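Local coordinates for Rab5 protein, putative (Plasmodium falciparum, PDB 3CLV) that is a putative Rab5-type small G protein of the Ras-like P-loop family, with guanosine-5'-diphosphate in its nucleotide pocket, at residues Val153-Asp158 with Thr189-Ile194; Cys119-Phe124 with Tyr196-Glu201; Ser22-Leu27 with Ser43-Val48. All coordinates share one frame; numbering follows the deposited sequence. Where two conformers were deposited one is given.

Interaction 1 (Val153-Asp158 with Thr189-Ile194). With GDP (guanosine-5'-diphosphate), chain D.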
loop_
_atom_site.group_PDB
_atom_site.type_symbol
_atom_site.label_atom_id
_atom_site.label_comp_id
_atom_site.label_asym_id
_atom_site.label_seq_id
_atom_site.Cartn_x
_atom_site.Cartn_y
_atom_site.Cartn_z
ATOM N N VAL A 153 16.749 -9.606 9.887
ATOM C CA VAL A 153 16.401 -10.331 11.118
ATOM C C VAL A 153 16.856 -11.782 11.010
ATOM O O VAL A 153 16.450 -12.514 10.093
ATOM C CB VAL A 153 14.873 -10.260 11.462
ATOM C CG1 VAL A 153 14.512 -11.163 12.680
ATOM C CG2 VAL A 153 14.429 -8.825 11.714
ATOM N N ALA A 154 17.720 -12.180 11.947
ATOM C CA ALA A 154 18.174 -13.562 12.060
ATOM C C ALA A 154 17.264 -14.272 13.052
ATOM O O ALA A 154 17.477 -14.201 14.269
ATOM C CB ALA A 154 19.635 -13.612 12.522
ATOM N N ASN A 155 16.220 -14.926 12.540
ATOM C CA ASN A 155 15.264 -15.603 13.407
ATOM C C ASN A 155 15.645 -17.073 13.710
ATOM O O ASN A 155 16.416 -17.693 12.971
ATOM C CB ASN A 155 13.836 -15.493 12.839
ATOM C CG ASN A 155 12.756 -15.883 13.855
ATOM O OD1 ASN A 155 12.751 -15.419 14.995
ATOM N ND2 ASN A 155 11.794 -16.693 13.406
ATOM N N LYS A 156 15.088 -17.595 14.805
ATOM C CA LYS A 156 15.245 -19.006 15.239
ATOM C C LYS A 156 16.565 -19.289 15.958
ATOM O O LYS A 156 17.054 -20.428 15.953
ATOM C CB LYS A 156 15.021 -19.995 14.094
ATOM C CG LYS A 156 13.699 -19.759 13.323
ATOM C CD LYS A 156 13.246 -21.074 12.712
ATOM C CE LYS A 156 12.237 -20.864 11.591
ATOM N NZ LYS A 156 11.675 -22.165 11.089
ATOM N N ILE A 157 17.127 -18.258 16.581
ATOM C CA ILE A 157 18.407 -18.402 17.285
ATOM C C ILE A 157 18.336 -19.400 18.445
ATOM O O ILE A 157 19.376 -19.888 18.897
ATOM C CB ILE A 157 18.986 -17.049 17.769
ATOM C CG1 ILE A 157 18.068 -16.413 18.826
ATOM C CG2 ILE A 157 19.301 -16.149 16.556
ATOM C CD1 ILE A 157 18.628 -15.206 19.514
ATOM N N ASP A 158 17.117 -19.708 18.908
ATOM C CA ASP A 158 16.905 -20.736 19.933
ATOM C C ASP A 158 17.325 -22.134 19.466
ATOM O O ASP A 158 17.550 -23.023 20.290
ATOM C CB ASP A 158 15.437 -20.770 20.349
ATOM C CG ASP A 158 14.532 -21.132 19.200
ATOM O OD1 ASP A 158 14.332 -22.343 18.953
ATOM O OD2 ASP A 158 14.043 -20.208 18.528
ATOM N N THR A 189 12.716 -13.685 22.379
ATOM C CA THR A 189 13.958 -12.900 22.374
ATOM C C THR A 189 14.025 -11.858 21.242
ATOM O O THR A 189 13.987 -12.218 20.068
ATOM C CB THR A 189 15.186 -13.831 22.295
ATOM O OG1 THR A 189 15.191 -14.690 23.447
ATOM C CG2 THR A 189 16.480 -13.027 22.263
ATOM N N ASN A 190 14.124 -10.579 21.618
ATOM C CA ASN A 190 14.399 -9.465 20.674
ATOM C C ASN A 190 13.286 -9.164 19.662
ATOM O O ASN A 190 13.476 -8.373 18.734
ATOM C CB ASN A 190 15.739 -9.675 19.933
ATOM C CG ASN A 190 16.951 -9.227 20.752
ATOM O OD1 ASN A 190 16.825 -8.475 21.715
ATOM N ND2 ASN A 190 18.123 -9.676 20.353
ATOM N N ILE A 191 12.125 -9.784 19.854
ATOM C CA ILE A 191 10.985 -9.561 18.955
ATOM C C ILE A 191 10.488 -8.126 18.998
ATOM O O ILE A 191 10.401 -7.483 17.945
ATOM C CB ILE A 191 9.838 -10.584 19.197
ATOM C CG1 ILE A 191 10.345 -12.014 18.958
ATOM C CG2 ILE A 191 8.583 -10.252 18.337
ATOM C CD1 ILE A 191 10.779 -12.341 17.499
ATOM N N LYS A 192 10.185 -7.617 20.198
ATOM C CA LYS A 192 9.781 -6.221 20.365
ATOM C C LYS A 192 10.909 -5.295 19.926
ATOM O O LYS A 192 10.652 -4.229 19.343
ATOM C CB LYS A 192 9.385 -5.900 21.819
ATOM C CG LYS A 192 8.051 -6.498 22.292
ATOM C CD LYS A 192 7.776 -5.958 23.712
ATOM C CE LYS A 192 7.200 -6.999 24.659
ATOM N NZ LYS A 192 5.730 -6.761 24.866
ATOM N N ASN A 193 12.145 -5.731 20.167
ATOM C CA ASN A 193 13.338 -4.936 19.847
ATOM C C ASN A 193 13.486 -4.679 18.338
ATOM O O ASN A 193 14.057 -3.675 17.926
ATOM C CB ASN A 193 14.608 -5.600 20.407
ATOM C CG ASN A 193 14.798 -5.379 21.921
ATOM O OD1 ASN A 193 14.338 -4.398 22.492
ATOM N ND2 ASN A 193 15.526 -6.291 22.558
ATOM N N ILE A 194 12.951 -5.576 17.505
ATOM C CA ILE A 194 12.921 -5.286 16.059
ATOM C C ILE A 194 12.305 -3.897 15.852
ATOM O O ILE A 194 12.834 -3.054 15.139
ATOM C CB ILE A 194 12.053 -6.312 15.269
ATOM C CG1 ILE A 194 12.665 -7.714 15.303
ATOM C CG2 ILE A 194 11.818 -5.819 13.822
ATOM C CD1 ILE A 194 11.698 -8.839 14.795
HETATM P PB GDP D . 6.527 -17.852 7.807
HETATM O O1B GDP D . 5.358 -16.988 8.152
HETATM O O2B GDP D . 6.210 -18.747 6.631
HETATM O O3B GDP D . 7.770 -17.060 7.487
HETATM O O3A GDP D . 6.945 -18.788 9.065
HETATM P PA GDP D . 5.951 -19.305 10.241
HETATM O O1A GDP D . 4.743 -20.005 9.642
HETATM O O2A GDP D . 5.627 -18.249 11.252
HETATM O "O5'" GDP D . 6.875 -20.422 10.937
HETATM C "C5'" GDP D . 7.323 -21.588 10.236
HETATM C "C4'" GDP D . 7.690 -22.654 11.276
HETATM O "O4'" GDP D . 8.833 -22.241 12.028
HETATM C "C3'" GDP D . 6.601 -22.960 12.301
HETATM O "O3'" GDP D . 6.706 -24.367 12.551
HETATM C "C2'" GDP D . 7.018 -22.193 13.557
HETATM O "O2'" GDP D . 6.571 -22.781 14.787
HETATM C "C1'" GDP D . 8.533 -22.259 13.431
HETATM N N9 GDP D . 9.188 -21.087 14.021
HETATM C C8 GDP D . 8.918 -19.793 13.743
HETATM N N7 GDP D . 9.720 -18.985 14.463
HETATM C C5 GDP D . 10.530 -19.777 15.203
HETATM C C6 GDP D . 11.623 -19.573 16.182
HETATM O O6 GDP D . 11.985 -18.410 16.484
HETATM N N1 GDP D . 12.208 -20.676 16.721
HETATM C C2 GDP D . 11.842 -21.944 16.399
HETATM N N2 GDP D . 12.492 -22.983 16.984
HETATM N N3 GDP D . 10.828 -22.211 15.517
HETATM C C4 GDP D . 10.169 -21.174 14.902
#
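Val153 and Ile194 meet through their outer methyls, Val153 CG2 lying 4.1 Å from Ile194 CD1, the two side chains crossing at about a right angle. A second apolar touch joins Ile157 CD1 to Thr189 CG2, where the threonine offers its methyl while its OG1 bonds to Thr187. Between them, Ile191 CD1 comes within 4.4 Å of Asn155 OD1. Branched aliphatic residues suit this seam, where the end of strand 149-155 faces the start of helix 191-206.

Asn155, Lys156 and Asp158 belong to the nucleotide pocket. The carboxylate of Asp158 receives two nearly straight bonds from the guanine: N1 of GDP to Asp158 OD2 at 2.6 Å (174°) and N2 of GDP to Asp158 OD1 at 2.8 Å. The methylenes of Lys156 lie across a face of the guanine, CG 3.5 Å from GDP C6, and its NZ bonds to GDP O4' at 3.0 Å.

Behind this shell, Ser184 OG bonds to Asp158 OD2. Asn155 OD1 accepts from Thr183 OG1 and Ala185 N while its ND2 reaches Val18 O; three bonds thus hold the amide's rotation. Asn-Lys-x-Asp is the guanine-recognition motif of Ras-like proteins: the paired acceptors of Asp158 match guanine's two donors, consistent with selectivity for guanine.

Interaction 2 (Cys119-Phe124 with Tyr196-Glu201)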
loop_
_atom_site.group_PDB
_atom_site.type_symbol
_atom_site.label_atom_id
_atom_site.label_comp_id
_atom_site.label_asym_id
_atom_site.label_seq_id
_atom_site.Cartn_x
_atom_site.Cartn_y
_atom_site.Cartn_z
ATOM N N CYS A 119 9.556 1.110 6.190
ATOM C CA CYS A 119 10.467 0.101 6.715
ATOM C C CYS A 119 10.322 -1.219 5.994
ATOM O O CYS A 119 9.245 -1.566 5.520
ATOM C CB CYS A 119 10.188 -0.154 8.199
ATOM S SG CYS A 119 10.299 1.296 9.232
ATOM N N ALA A 120 11.413 -1.964 5.934
ATOM C CA ALA A 120 11.375 -3.329 5.453
ATOM C C ALA A 120 12.078 -4.203 6.470
ATOM O O ALA A 120 13.239 -3.939 6.854
ATOM C CB ALA A 120 12.028 -3.449 4.071
ATOM N N ILE A 121 11.358 -5.221 6.930
ATOM C CA ILE A 121 11.899 -6.242 7.812
ATOM C C ILE A 121 12.170 -7.491 6.985
ATOM O O ILE A 121 11.230 -8.159 6.513
ATOM C CB ILE A 121 10.918 -6.599 8.971
ATOM C CG1 ILE A 121 10.513 -5.360 9.767
ATOM C CG2 ILE A 121 11.531 -7.661 9.918
ATOM C CD1 ILE A 121 9.328 -5.641 10.751
ATOM N N VAL A 122 13.452 -7.805 6.798
ATOM C CA VAL A 122 13.841 -8.947 5.964
ATOM C C VAL A 122 14.356 -10.062 6.872
ATOM O O VAL A 122 15.410 -9.922 7.515
ATOM C CB VAL A 122 14.902 -8.586 4.884
ATOM C CG1 VAL A 122 15.086 -9.768 3.929
ATOM C CG2 VAL A 122 14.474 -7.356 4.091
ATOM N N VAL A 123 13.599 -11.151 6.932
ATOM C CA VAL A 123 13.814 -12.200 7.925
ATOM C C VAL A 123 14.438 -13.430 7.257
ATOM O O VAL A 123 14.077 -13.787 6.154
ATOM C CB VAL A 123 12.450 -12.617 8.591
ATOM C CG1 VAL A 123 12.662 -13.662 9.694
ATOM C CG2 VAL A 123 11.727 -11.393 9.121
ATOM N N PHE A 124 15.384 -14.063 7.937
ATOM C CA PHE A 124 15.867 -15.377 7.516
ATOM C C PHE A 124 15.947 -16.289 8.743
ATOM O O PHE A 124 15.766 -15.839 9.886
ATOM C CB PHE A 124 17.199 -15.270 6.742
ATOM C CG PHE A 124 18.398 -14.932 7.620
ATOM C CD1 PHE A 124 18.696 -13.604 7.930
ATOM C CD2 PHE A 124 19.217 -15.939 8.119
ATOM C CE1 PHE A 124 19.776 -13.279 8.750
ATOM C CE2 PHE A 124 20.310 -15.629 8.952
ATOM C CZ PHE A 124 20.588 -14.293 9.260
ATOM N N TYR A 196 11.597 -1.606 18.183
ATOM C CA TYR A 196 12.256 -0.543 18.965
ATOM C C TYR A 196 13.333 0.113 18.112
ATOM O O TYR A 196 13.407 1.348 18.040
ATOM C CB TYR A 196 12.892 -1.079 20.260
ATOM C CG TYR A 196 11.905 -1.582 21.309
ATOM C CD1 TYR A 196 10.544 -1.304 21.216
ATOM C CD2 TYR A 196 12.349 -2.313 22.411
ATOM C CE1 TYR A 196 9.642 -1.774 22.177
ATOM C CE2 TYR A 196 11.461 -2.784 23.369
ATOM C CZ TYR A 196 10.114 -2.511 23.243
ATOM O OH TYR A 196 9.234 -2.967 24.206
ATOM N N MET A 197 14.148 -0.727 17.472
ATOM C CA MET A 197 15.238 -0.296 16.601
ATOM C C MET A 197 14.722 0.503 15.404
ATOM O O MET A 197 15.264 1.579 15.079
ATOM C CB MET A 197 16.058 -1.506 16.134
ATOM C CG MET A 197 16.921 -2.172 17.249
ATOM S SD MET A 197 17.924 -3.551 16.631
ATOM C CE MET A 197 19.203 -2.691 15.750
ATOM N N LEU A 198 13.672 -0.018 14.757
ATOM C CA LEU A 198 13.015 0.685 13.654
ATOM C C LEU A 198 12.457 2.032 14.076
ATOM O O LEU A 198 12.654 3.027 13.385
ATOM C CB LEU A 198 11.884 -0.160 13.055
ATOM C CG LEU A 198 12.301 -1.363 12.201
ATOM C CD1 LEU A 198 11.061 -2.149 11.738
ATOM C CD2 LEU A 198 13.137 -0.892 11.001
ATOM N N ALA A 199 11.730 2.053 15.191
ATOM C CA ALA A 199 11.145 3.285 15.703
ATOM C C ALA A 199 12.224 4.335 16.037
ATOM O O ALA A 199 12.069 5.524 15.695
ATOM C CB ALA A 199 10.235 2.996 16.909
ATOM N N GLU A 200 13.309 3.903 16.684
ATOM C CA GLU A 200 14.464 4.802 16.944
ATOM C C GLU A 200 14.988 5.421 15.635
ATOM O O GLU A 200 15.240 6.619 15.547
ATOM C CB GLU A 200 15.594 4.047 17.664
ATOM C CG GLU A 200 15.248 3.630 19.098
ATOM C CD GLU A 200 16.192 2.579 19.684
ATOM O OE1 GLU A 200 16.951 1.919 18.936
ATOM O OE2 GLU A 200 16.161 2.397 20.918
ATOM N N GLU A 201 15.137 4.582 14.613
ATOM C CA GLU A 201 15.583 5.027 13.307
ATOM C C GLU A 201 14.574 5.973 12.603
ATOM O O GLU A 201 14.981 6.962 12.000
ATOM C CB GLU A 201 15.901 3.810 12.439
ATOM C CG GLU A 201 16.795 4.117 11.262
ATOM C CD GLU A 201 18.203 4.554 11.660
ATOM O OE1 GLU A 201 18.715 4.175 12.748
ATOM O OE2 GLU A 201 18.798 5.276 10.847
#
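Leu198 of helix 191-206 packs on Cys119 and Ile121 of strand 119-125, and its two methyls divide the work. The contact is wholly apolar, with no hydrogen bond across it. CD1 of Leu198 turns to Ile121, lying 3.8 Å from Ile121 CG1 and 4.0 Å from Ile121 CD1, so it rests along the longer branch of the isoleucine. CD2 of Leu198 goes to the cysteine, 4.0 Å from Cys119 SG and 4.1 Å from Cys119 CB. The forked leucine thus spans two alternate residues of the strand. Cys119 points toward the helix, while Ile121 starts off to the side and reaches the leucine with its CG1-CD1 arm; Ala120 between them points away. The torsion of Ile121 matters here: CG1 stands anti to the carbonyl carbon (chi1 -55°), which brings the ethyl arm within reach of the leucine.

Backbone bonds supply the frame. Within the helix, Glu200 N bonds to Tyr196 O at 2.9 Å and Glu201 N to Met197 O at 3.0 Å. The strand is held in the sheet on both sides: Cys119 and Ile121 pair with strand 8-13, and Ala120 with strand 149-155. On the other face of the sheet, Ala120 and Val122 pack against helix 129-145.

Each residue type fits its place, since cysteine is compact and weakly polar as a thiol, while isoleucine and leucine fill the buried interior with branched carbon. With no polar group to pair across the interface, cohesion here rests on dispersion and on exclusion of water, as in the core of a three-layer alpha/beta/alpha fold.

Interaction 3 (Ser22-Leu27 with Ser43-Val48). With GDP (guanosine-5'-diphosphate), chain D.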
loop_
_atom_site.group_PDB
_atom_site.type_symbol
_atom_site.label_atom_id
_atom_site.label_comp_id
_atom_site.label_asym_id
_atom_site.label_seq_id
_atom_site.Cartn_x
_atom_site.Cartn_y
_atom_site.Cartn_z
ATOM N N SER A 22 5.033 -16.011 12.932
ATOM C CA SER A 22 5.411 -16.205 14.332
ATOM C C SER A 22 5.916 -14.920 14.987
ATOM O O SER A 22 5.573 -14.622 16.137
ATOM C CB SER A 22 6.420 -17.335 14.467
ATOM O OG SER A 22 5.874 -18.553 13.967
ATOM N N ILE A 23 6.718 -14.142 14.253
ATOM C CA ILE A 23 7.112 -12.819 14.745
ATOM C C ILE A 23 5.871 -11.964 15.033
ATOM O O ILE A 23 5.786 -11.322 16.081
ATOM C CB ILE A 23 8.081 -12.108 13.755
ATOM C CG1 ILE A 23 9.417 -12.844 13.706
ATOM C CG2 ILE A 23 8.291 -10.610 14.132
ATOM C CD1 ILE A 23 10.310 -12.431 12.510
ATOM N N VAL A 24 4.911 -11.946 14.105
ATOM C CA VAL A 24 3.670 -11.197 14.297
ATOM C C VAL A 24 2.848 -11.730 15.497
ATOM O O VAL A 24 2.316 -10.954 16.278
ATOM C CB VAL A 24 2.805 -11.164 13.002
ATOM C CG1 VAL A 24 1.337 -10.702 13.282
ATOM C CG2 VAL A 24 3.469 -10.298 11.937
ATOM N N LEU A 25 2.744 -13.050 15.631
ATOM C CA LEU A 25 1.944 -13.599 16.725
ATOM C C LEU A 25 2.537 -13.288 18.108
ATOM O O LEU A 25 1.809 -12.947 19.058
ATOM C CB LEU A 25 1.752 -15.103 16.546
ATOM C CG LEU A 25 0.734 -15.714 17.516
ATOM C CD1 LEU A 25 -0.678 -15.185 17.201
ATOM C CD2 LEU A 25 0.798 -17.214 17.420
ATOM N N ARG A 26 3.856 -13.422 18.207
ATOM C CA ARG A 26 4.608 -13.156 19.431
ATOM C C ARG A 26 4.515 -11.667 19.731
ATOM O O ARG A 26 4.214 -11.276 20.855
ATOM C CB ARG A 26 6.065 -13.587 19.237
ATOM C CG ARG A 26 6.980 -13.400 20.424
ATOM C CD ARG A 26 7.063 -14.716 21.176
ATOM N NE ARG A 26 6.210 -14.695 22.329
ATOM C CZ ARG A 26 6.084 -15.688 23.197
ATOM N NH1 ARG A 26 6.741 -16.839 23.040
ATOM N NH2 ARG A 26 5.285 -15.512 24.223
ATOM N N LEU A 27 4.722 -10.844 18.704
ATOM C CA LEU A 27 4.645 -9.394 18.863
ATOM C C LEU A 27 3.275 -8.926 19.345
ATOM O O LEU A 27 3.184 -8.161 20.315
ATOM C CB LEU A 27 5.040 -8.673 17.567
ATOM C CG LEU A 27 4.994 -7.150 17.643
ATOM C CD1 LEU A 27 6.221 -6.650 18.400
ATOM C CD2 LEU A 27 4.905 -6.554 16.233
ATOM N N SER A 43 -2.334 -10.455 4.793
ATOM C CA SER A 43 -1.933 -10.516 6.197
ATOM C C SER A 43 -1.433 -9.158 6.686
ATOM O O SER A 43 -0.333 -8.740 6.315
ATOM C CB SER A 43 -0.860 -11.589 6.379
ATOM O OG SER A 43 -0.507 -11.751 7.736
ATOM N N PHE A 44 -2.244 -8.474 7.499
ATOM C CA PHE A 44 -1.877 -7.173 8.068
ATOM C C PHE A 44 -2.029 -7.153 9.579
ATOM O O PHE A 44 -2.879 -7.870 10.139
ATOM C CB PHE A 44 -2.786 -6.048 7.554
ATOM C CG PHE A 44 -3.040 -6.064 6.075
ATOM C CD1 PHE A 44 -2.030 -5.722 5.173
ATOM C CD2 PHE A 44 -4.317 -6.362 5.585
ATOM C CE1 PHE A 44 -2.282 -5.708 3.785
ATOM C CE2 PHE A 44 -4.585 -6.336 4.205
ATOM C CZ PHE A 44 -3.566 -6.004 3.308
ATOM N N CYS A 45 -1.229 -6.299 10.217
ATOM C CA CYS A 45 -1.371 -6.021 11.647
ATOM C C CYS A 45 -0.729 -4.679 11.970
ATOM O O CYS A 45 0.057 -4.148 11.197
ATOM C CB CYS A 45 -0.756 -7.133 12.512
ATOM S SG CYS A 45 1.027 -7.047 12.733
ATOM N N THR A 46 -1.106 -4.110 13.111
ATOM C CA THR A 46 -0.494 -2.853 13.554
ATOM C C THR A 46 0.225 -3.032 14.898
ATOM O O THR A 46 -0.030 -3.987 15.632
ATOM C CB THR A 46 -1.494 -1.674 13.581
ATOM O OG1 THR A 46 -2.521 -1.923 14.553
ATOM C CG2 THR A 46 -2.151 -1.502 12.222
ATOM N N TYR A 47 1.153 -2.132 15.191
ATOM C CA TYR A 47 1.885 -2.186 16.433
ATOM C C TYR A 47 2.413 -0.804 16.732
ATOM O O TYR A 47 2.891 -0.100 15.831
ATOM C CB TYR A 47 3.031 -3.200 16.354
ATOM C CG TYR A 47 3.756 -3.364 17.666
ATOM C CD1 TYR A 47 3.142 -4.027 18.739
ATOM C CD2 TYR A 47 5.039 -2.843 17.847
ATOM C CE1 TYR A 47 3.786 -4.183 19.942
ATOM C CE2 TYR A 47 5.703 -2.996 19.060
ATOM C CZ TYR A 47 5.062 -3.668 20.103
ATOM O OH TYR A 47 5.670 -3.833 21.323
ATOM N N VAL A 48 2.312 -0.408 17.998
ATOM C CA VAL A 48 2.737 0.920 18.399
ATOM C C VAL A 48 3.932 0.818 19.334
ATOM O O VAL A 48 3.926 0.041 20.284
ATOM C CB VAL A 48 1.594 1.685 19.093
ATOM C CG1 VAL A 48 2.063 3.073 19.517
ATOM C CG2 VAL A 48 0.380 1.777 18.179
HETATM P PB GDP D . 6.527 -17.852 7.807
HETATM O O1B GDP D . 5.358 -16.988 8.152
HETATM O O2B GDP D . 6.210 -18.747 6.631
HETATM O O3B GDP D . 7.770 -17.060 7.487
HETATM O O3A GDP D . 6.945 -18.788 9.065
HETATM P PA GDP D . 5.951 -19.305 10.241
HETATM O O1A GDP D . 4.743 -20.005 9.642
HETATM O O2A GDP D . 5.627 -18.249 11.252
HETATM O "O5'" GDP D . 6.875 -20.422 10.937
HETATM C "C5'" GDP D . 7.323 -21.588 10.236
HETATM C "C4'" GDP D . 7.690 -22.654 11.276
HETATM O "O4'" GDP D . 8.833 -22.241 12.028
HETATM C "C3'" GDP D . 6.601 -22.960 12.301
HETATM O "O3'" GDP D . 6.706 -24.367 12.551
HETATM C "C2'" GDP D . 7.018 -22.193 13.557
HETATM O "O2'" GDP D . 6.571 -22.781 14.787
HETATM C "C1'" GDP D . 8.533 -22.259 13.431
HETATM N N9 GDP D . 9.188 -21.087 14.021
HETATM C C8 GDP D . 8.918 -19.793 13.743
HETATM N N7 GDP D . 9.720 -18.985 14.463
HETATM C C5 GDP D . 10.530 -19.777 15.203
HETATM C C6 GDP D . 11.623 -19.573 16.182
HETATM O O6 GDP D . 11.985 -18.410 16.484
HETATM N N1 GDP D . 12.208 -20.676 16.721
HETATM C C2 GDP D . 11.842 -21.944 16.399
HETATM N N2 GDP D . 12.492 -22.983 16.984
HETATM N N3 GDP D . 10.828 -22.211 15.517
HETATM C C4 GDP D . 10.169 -21.174 14.902
#
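Leu27 lies over one face of the Tyr47 ring, with CD1 3.6 Å from the ring centroid and 12° off the normal, a CH-pi contact. The second methyl of the leucine, CD2, is displaced toward the root of the tyrosine and sits 3.7 Å from Tyr47 CG, so the fork covers the ring from its centre to its CB end. The tyrosine's CG is anti to its backbone N (chi1 -176°), which holds the ring alongside the helix, where its broad face offers a flat bed for aliphatic carbon.

One helical turn earlier, Val24 CG1 lies 3.7 Å from Cys45 SG, a small thiol set against a branched side chain; this holds for one of two modelled cysteine conformers and is less certain. Phe44 and Thr46, alternating with Cys45 and Tyr47, point away, and both pack on Arg115 of the second subunit.

At the other end of the helix segment, Ser22 gives GDP O2A two bonds, from OG at 2.7 Å and, less straight at 136°, from its backbone N at 2.9 Å. Helix 20-29 thus follows a probable P-loop, leads away from the phosphates and packs on the outermost strand 43-50, as in Ras-like G domains.

Overall arrangement
All three contacts reach the same mixed sheet, with interactions 1 and 2 on adjacent strands and both using helix 191-206. Their centres are 11 Å apart, and Val153 N probably bonds to Val122 O at 2.7 Å, while Val153 CG2 packs on Ile121 CG2. Interaction 3 sits about 13 Å from each of the others, centre to centre. Ile23 joins it to both: its CG2 lies 3.9 Å from Ile194 CD1 of interaction 1, and its CD1 lies 3.8 Å from Val123 CG2 of interaction 2. GDP bridges interactions 1 and 3: residues of 153-158 hold guanine and ribose, and Ser22 of 22-27 holds a phosphate oxygen; the Ile121 side chain of interaction 2 stays about 10 Å from the nucleotide.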